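Local coordinates for eukaryotic peptide chain release factor GTP-binding subunit (Schizosaccharomyces pombe, PDB 1R5B), which is the eRF3 subunit of the translation termination machinery, a GTP-binding protein of the elongation factor Tu family with a P-loop nucleotide-binding domain, at residues 159-162 / 163-166. Sequence-based numbering, arbitrary orientation.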
loop_
_atom_site.group_PDB
_atom_site.type_symbol
_atom_site.label_atom_id
_atom_site.label_comp_id
_atom_site.label_asym_id
_atom_site.label_seq_id
_atom_site.Cartn_x
_atom_site.Cartn_y
_atom_site.Cartn_z
ATOM N N PHE A 159 -26.188 -6.531 18.546
ATOM C CA PHE A 159 -26.247 -6.119 17.139
ATOM C C PHE A 159 -27.412 -5.194 16.860
ATOM O O PHE A 159 -27.230 -4.060 16.479
ATOM C CB PHE A 159 -26.378 -7.354 16.235
ATOM C CG PHE A 159 -26.493 -7.030 14.784
ATOM C CD1 PHE A 159 -25.395 -6.556 14.085
ATOM C CD2 PHE A 159 -27.692 -7.197 14.111
ATOM C CE1 PHE A 159 -25.483 -6.249 12.741
ATOM C CE2 PHE A 159 -27.790 -6.892 12.761
ATOM C CZ PHE A 159 -26.675 -6.411 12.077
ATOM N N GLU A 160 -28.611 -5.720 17.052
ATOM C CA GLU A 160 -29.866 -5.006 16.854
ATOM C C GLU A 160 -29.900 -3.685 17.594
ATOM O O GLU A 160 -30.365 -2.692 17.050
ATOM C CB GLU A 160 -31.037 -5.882 17.321
ATOM C CG GLU A 160 -31.487 -6.901 16.278
ATOM C CD GLU A 160 -30.599 -8.163 16.172
ATOM O OE1 GLU A 160 -29.535 -8.270 16.815
ATOM O OE2 GLU A 160 -31.005 -9.083 15.437
ATOM N N ALA A 161 -29.389 -3.676 18.823
ATOM C CA ALA A 161 -29.464 -2.494 19.681
ATOM C C ALA A 161 -28.791 -1.276 19.047
ATOM O O ALA A 161 -29.270 -0.149 19.203
ATOM C CB ALA A 161 -28.856 -2.787 21.043
ATOM N N GLY A 162 -27.695 -1.507 18.323
ATOM C CA GLY A 162 -26.960 -0.443 17.664
ATOM C C GLY A 162 -27.745 0.344 16.631
ATOM O O GLY A 162 -27.388 1.491 16.333
ATOM N N PHE A 163 -28.803 -0.265 16.087
ATOM C CA PHE A 163 -29.684 0.388 15.109
ATOM C C PHE A 163 -30.969 0.944 15.712
ATOM O O PHE A 163 -31.622 1.762 15.075
ATOM C CB PHE A 163 -30.067 -0.581 13.996
ATOM C CG PHE A 163 -28.904 -1.281 13.371
ATOM C CD1 PHE A 163 -28.564 -2.563 13.757
ATOM C CD2 PHE A 163 -28.161 -0.664 12.382
ATOM C CE1 PHE A 163 -27.507 -3.221 13.177
ATOM C CE2 PHE A 163 -27.089 -1.308 11.795
ATOM C CZ PHE A 163 -26.759 -2.598 12.195
ATOM N N GLU A 164 -31.347 0.483 16.906
ATOM C CA GLU A 164 -32.557 0.952 17.615
ATOM C C GLU A 164 -32.392 2.428 18.059
ATOM O O GLU A 164 -31.459 3.112 17.630
ATOM C CB GLU A 164 -32.871 0.036 18.830
ATOM C CG GLU A 164 -33.282 -1.407 18.496
ATOM C CD GLU A 164 -33.377 -2.340 19.727
ATOM O OE1 GLU A 164 -33.917 -1.926 20.782
ATOM O OE2 GLU A 164 -32.928 -3.512 19.650
ATOM N N ARG A 165 -33.290 2.921 18.913
ATOM C CA ARG A 165 -33.271 4.337 19.321
ATOM C C ARG A 165 -31.971 4.761 20.030
ATOM O O ARG A 165 -31.321 5.731 19.618
ATOM C CB ARG A 165 -34.479 4.655 20.199
ATOM C CG ARG A 165 -35.024 6.069 20.053
ATOM C CD ARG A 165 -35.817 6.533 21.281
ATOM N NE ARG A 165 -37.109 7.131 20.946
ATOM C CZ ARG A 165 -38.065 7.407 21.838
ATOM N NH1 ARG A 165 -37.891 7.146 23.135
ATOM N NH2 ARG A 165 -39.212 7.950 21.435
ATOM N N GLY A 166 -31.578 4.029 21.069
ATOM C CA GLY A 166 -30.376 4.371 21.813
ATOM C C GLY A 166 -29.051 4.142 21.088
ATOM O O GLY A 166 -27.993 4.538 21.594
#
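A short helix running out into a loop on the surface of the GTP-binding domain brings Phe159 and Phe163, four residues apart, into a T-shaped pair. The edge of Phe163 is turned toward the face of Phe159, with ring centroids 5.0 Å apart and planes at 69°. CE1 of Phe163 stands over that face, off-centre toward the rim, and comes within 3.5 Å of Phe159 CZ. With CG anti to the backbone N (chi1 178°), the Phe159 ring is carried alongside the Phe163 side chain, and chi2 of 72° turns its face to it.

The backbone shows how such a turn mixes i to i+3 and i to i+4 bonds: Glu160 O accepts from Phe163 N at 3.0 Å and, weakly, from Glu164 N, which makes a second weak bond to Ala161 O. In this P-loop GTP-binding domain the pair leans on helix 200-218, where Phe159 packs on Cys206 and Leu210, and Phe163 meets Lys209 in a cation-pi contact and Phe213 edge-to-face. The two acidic chains diverge: Glu160 bends at chi2 and salt-bridges Arg202 through OE2, whereas Glu164 extends past Ala161, its OE2 lying 3.6 Å from Ala161 CA.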